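Local coordinates for protein N-acyl-D-glutamate deacylase (Bordetella bronchiseptica, PDB 3GIP) that probably hydrolyses the amide bond of N-acyl-D-glutamate, releasing D-glutamate, with zinc bound in an active site of the amidohydrolase superfamily, at residues A[217-220]-A[221-224]; A[228-231]-A[232-236]. One frame throughout, in Å; residues are numbered along the deposited sequence.

Interaction 1: A[217-220]-A[221-224]. With ZN (zinc ion), chain F.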
loop_
_atom_site.group_PDB
_atom_site.type_symbol
_atom_site.label_atom_id
_atom_site.label_comp_id
_atom_site.label_asym_id
_atom_site.label_seq_id
_atom_site.Cartn_x
_atom_site.Cartn_y
_atom_site.Cartn_z
ATOM N N SER A 217 4.375 0.207 -9.933
ATOM C CA SER A 217 5.507 1.103 -10.059
ATOM C C SER A 217 5.478 2.468 -9.405
ATOM O O SER A 217 4.497 3.209 -9.504
ATOM C CB SER A 217 5.818 1.304 -11.551
ATOM O OG SER A 217 6.907 2.198 -11.747
ATOM N N HIS A 218 6.570 2.772 -8.712
ATOM C CA HIS A 218 6.771 4.090 -8.146
ATOM C C HIS A 218 7.569 4.584 -9.349
ATOM O O HIS A 218 8.734 4.210 -9.536
ATOM C CB HIS A 218 7.639 4.030 -6.884
ATOM C CG HIS A 218 8.071 5.376 -6.388
ATOM N ND1 HIS A 218 8.056 5.721 -5.051
ATOM C CD2 HIS A 218 8.556 6.454 -7.050
ATOM C CE1 HIS A 218 8.512 6.954 -4.915
ATOM N NE2 HIS A 218 8.823 7.420 -6.111
ATOM N N ILE A 219 6.924 5.381 -10.193
ATOM C CA ILE A 219 7.544 5.852 -11.425
ATOM C C ILE A 219 8.818 6.690 -11.301
ATOM O O ILE A 219 9.169 7.173 -10.224
ATOM C CB ILE A 219 6.484 6.547 -12.315
ATOM C CG1 ILE A 219 5.949 7.812 -11.645
ATOM C CG2 ILE A 219 5.322 5.575 -12.554
ATOM C CD1 ILE A 219 4.854 8.489 -12.449
ATOM N N ARG A 220 9.508 6.848 -12.428
ATOM C CA ARG A 220 10.792 7.545 -12.470
ATOM C C ARG A 220 10.828 8.939 -11.859
ATOM O O ARG A 220 11.773 9.286 -11.149
ATOM C CB ARG A 220 11.308 7.585 -13.911
ATOM C CG ARG A 220 12.768 8.001 -14.033
ATOM C CD ARG A 220 13.277 7.767 -15.450
ATOM N NE ARG A 220 13.243 6.351 -15.813
ATOM C CZ ARG A 220 14.192 5.472 -15.497
ATOM N NH1 ARG A 220 15.261 5.864 -14.814
ATOM N NH2 ARG A 220 14.068 4.200 -15.858
ATOM N N ASN A 221 9.809 9.742 -12.137
ATOM C CA ASN A 221 9.755 11.084 -11.584
ATOM C C ASN A 221 8.301 11.487 -11.433
ATOM O O ASN A 221 7.481 11.202 -12.301
ATOM C CB ASN A 221 10.490 12.068 -12.494
ATOM C CG ASN A 221 10.512 13.470 -11.927
ATOM O OD1 ASN A 221 9.615 14.272 -12.187
ATOM N ND2 ASN A 221 11.532 13.769 -11.129
ATOM N N GLU A 222 7.984 12.148 -10.325
ATOM C CA GLU A 222 6.611 12.554 -10.073
ATOM C C GLU A 222 6.452 14.066 -10.009
ATOM O O GLU A 222 5.510 14.583 -9.403
ATOM C CB GLU A 222 6.115 11.888 -8.787
ATOM C CG GLU A 222 6.189 10.360 -8.863
ATOM C CD GLU A 222 5.555 9.664 -7.676
ATOM O OE1 GLU A 222 6.127 9.726 -6.568
ATOM O OE2 GLU A 222 4.476 9.058 -7.853
ATOM N N ALA A 223 7.375 14.769 -10.661
ATOM C CA ALA A 223 7.348 16.224 -10.710
ATOM C C ALA A 223 7.394 16.679 -12.169
ATOM O O ALA A 223 6.492 16.370 -12.944
ATOM C CB ALA A 223 8.527 16.800 -9.928
ATOM N N ASP A 224 8.450 17.390 -12.554
ATOM C CA ASP A 224 8.568 17.882 -13.924
ATOM C C ASP A 224 8.492 16.795 -14.997
ATOM O O ASP A 224 8.040 17.045 -16.112
ATOM C CB ASP A 224 9.874 18.663 -14.095
ATOM C CG ASP A 224 9.885 19.964 -13.317
ATOM O OD1 ASP A 224 8.894 20.263 -12.614
ATOM O OD2 ASP A 224 10.895 20.692 -13.411
HETATM ZN ZN ZN F . 6.958 4.832 -3.623
HETATM O O HOH W 1 8.721 10.232 -6.475
HETATM O O HOH W 2 4.485 6.417 -8.888
HETATM O O HOH W 3 13.469 11.344 -10.583
#

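Interaction 2: A[228-231]-A[232-236]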
loop_
_atom_site.group_PDB
_atom_site.type_symbol
_atom_site.label_atom_id
_atom_site.label_comp_id
_atom_site.label_asym_id
_atom_site.label_seq_id
_atom_site.Cartn_x
_atom_site.Cartn_y
_atom_site.Cartn_z
ATOM N N ALA A 228 6.193 11.901 -18.650
ATOM C CA ALA A 228 7.107 10.969 -19.302
ATOM C C ALA A 228 7.226 9.690 -18.474
ATOM O O ALA A 228 7.334 8.590 -19.021
ATOM C CB ALA A 228 8.479 11.614 -19.463
ATOM N N ALA A 229 7.197 9.841 -17.152
ATOM C CA ALA A 229 7.312 8.702 -16.243
ATOM C C ALA A 229 6.133 7.744 -16.365
ATOM O O ALA A 229 6.310 6.526 -16.340
ATOM C CB ALA A 229 7.445 9.195 -14.810
ATOM N N VAL A 230 4.926 8.287 -16.487
ATOM C CA VAL A 230 3.747 7.445 -16.639
ATOM C C VAL A 230 3.802 6.757 -18.002
ATOM O O VAL A 230 3.511 5.567 -18.118
ATOM C CB VAL A 230 2.443 8.276 -16.521
ATOM C CG1 VAL A 230 1.244 7.458 -16.990
ATOM C CG2 VAL A 230 2.241 8.702 -15.072
ATOM N N GLU A 231 4.175 7.509 -19.034
ATOM C CA GLU A 231 4.278 6.956 -20.382
ATOM C C GLU A 231 5.278 5.800 -20.409
ATOM O O GLU A 231 5.061 4.800 -21.091
ATOM C CB GLU A 231 4.715 8.053 -21.365
ATOM C CG GLU A 231 5.130 7.571 -22.761
ATOM C CD GLU A 231 4.043 6.798 -23.493
ATOM O OE1 GLU A 231 2.853 6.931 -23.131
ATOM O OE2 GLU A 231 4.383 6.060 -24.448
ATOM N N GLU A 232 6.364 5.937 -19.654
ATOM C CA GLU A 232 7.390 4.899 -19.606
ATOM C C GLU A 232 6.850 3.557 -19.118
ATOM O O GLU A 232 7.131 2.515 -19.715
ATOM C CB GLU A 232 8.557 5.341 -18.712
ATOM C CG GLU A 232 9.572 4.234 -18.430
ATOM C CD GLU A 232 10.781 4.718 -17.653
ATOM O OE1 GLU A 232 10.651 5.694 -16.888
ATOM O OE2 GLU A 232 11.866 4.109 -17.796
ATOM N N VAL A 233 6.079 3.570 -18.036
ATOM C CA VAL A 233 5.544 2.317 -17.518
ATOM C C VAL A 233 4.355 1.814 -18.335
ATOM O O VAL A 233 4.084 0.614 -18.365
ATOM C CB VAL A 233 5.155 2.427 -16.021
ATOM C CG1 VAL A 233 6.394 2.731 -15.193
ATOM C CG2 VAL A 233 4.097 3.495 -15.818
ATOM N N LEU A 234 3.644 2.719 -19.002
ATOM C CA LEU A 234 2.519 2.288 -19.828
ATOM C C LEU A 234 3.066 1.614 -21.084
ATOM O O LEU A 234 2.481 0.656 -21.586
ATOM C CB LEU A 234 1.631 3.475 -20.216
ATOM C CG LEU A 234 0.771 4.060 -19.091
ATOM C CD1 LEU A 234 -0.095 5.178 -19.654
ATOM C CD2 LEU A 234 -0.102 2.973 -18.478
ATOM N N ALA A 235 4.196 2.112 -21.576
ATOM C CA ALA A 235 4.823 1.543 -22.765
ATOM C C ALA A 235 5.221 0.101 -22.479
ATOM O O ALA A 235 5.108 -0.771 -23.342
ATOM C CB ALA A 235 6.046 2.361 -23.156
ATOM N N ILE A 236 5.693 -0.147 -21.264
ATOM C CA ILE A 236 6.086 -1.490 -20.861
ATOM C C ILE A 236 4.848 -2.380 -20.837
ATOM O O ILE A 236 4.889 -3.529 -21.270
ATOM C CB ILE A 236 6.732 -1.479 -19.458
ATOM C CG1 ILE A 236 8.062 -0.725 -19.512
ATOM C CG2 ILE A 236 6.933 -2.902 -18.957
ATOM C CD1 ILE A 236 8.679 -0.475 -18.159
HETATM O O HOH W 4 8.632 5.740 -15.023
#

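Interaction 1: A[217-220]-A[221-224]
His-218 and Glu-222 meet round the turn that leaves strand 214-218, and they illustrate a metal ligand whose second nitrogen is engaged through water. The imidazole gives ND1 to the zinc ion at 2.0 Å and keeps NE2 for the turn. Its CG stands anti to the backbone N (chi1 170°), which carries the ring out beside its own carbonyl carbon. The Glu-222 side chain runs at about a right angle to the histidine, and its carboxylate plane is turned 42° from the ring. Carboxylate and imidazole do not bond directly: OE1 of Glu-222 stays 3.6 Å from NE2 of His-218, and one water bridges them, accepting from NE2 at 2.8 Å and donating to OE1 at 2.6 Å. With ND1 on zinc and NE2 on the water, both ring nitrogens are engaged, which probably limits rotation of the ring. OE1 also forms a salt bridge with Lys-250. A second water lies between the other oxygen, OE2, and the backbone N of Ile-219. Nearer the backbone of Glu-222 the contact is apolar, with CG1 of Ile-219 packed obliquely on CG of Glu-222 at 3.8 Å. Farther round, Asn-221 turns its amide forward, over the residues that follow it. Its OD1 accepts from N of Ala-223 at 2.8 Å in an Asx turn, the donor lying 53° out of the carbonyl plane, and from N of Gly-225 as well. On the other branch a third water joins ND2 of Asn-221 to O of Arg-220. Cys-95 and His-248 share the zinc ion with His-218, and the His-248 ring meets that of His-218 edge-to-face. A metal-binding histidine at the C-terminal end of a barrel strand is typical of the amidohydrolase superfamily.

Interaction 2: A[228-231]-A[232-236]
Val-230 lays its CG1 methyl against the end of Leu-234, 3.8 Å from CD1, the two side chains lying side by side and pointing the same way one turn apart. This i to i+4 pairing shows how side chains one turn apart join into an apolar patch on a helix. CG1 of Val-230 is anti to the backbone N (chi1 167°), a setting that turns it along the helix to meet the leucine. Under the pair, N of Leu-234 hydrogen-bonds to O of Val-230 at 3.0 Å, and N of Ala-235 to O of Glu-231 at 2.9 Å. Between Val-233 and Ala-229 the corresponding bond is weak, N to O 3.4 Å. Here the carbonyl of Ala-229 has a further donor, a water 2.8 Å from O that also donates to OE1 of Glu-232 at 2.7 Å. The extended side chain of Glu-232 stands out from the helix, and its carboxylate also meets Arg-220. Glu-231 bends at chi2 (58°) and carries its carboxylate to Arg-238, a salt bridge along the same helix, and to Asn-266. Helix 226-240 links strands 214-218 and 243-246 in a beta-alpha-beta unit; Val-230 and Leu-234 pack on helix 260-272, while Ile-236 rests against helix 198-210.

Followed from the N terminus, the chain completes interaction 1 before it enters interaction 2; the two are local and in series, neither enclosing nor crossing the other. Residues 217-224 make the turn from the end of strand 214-218, and residues 228-236 then run within helix 226-240, which returns along the outside of the barrel. The centres lie 10 Å apart. A salt bridge from NE of Arg-220 to OE1 of Glu-232, 2.9 Å long, ties turn to helix, the same guanidinium also reaching O of Ala-194, while Ile-219 packs on Ala-229 and Ser-217 on Val-233. The strand end that carries the zinc ligand and the helix that follows it are thus in direct contact.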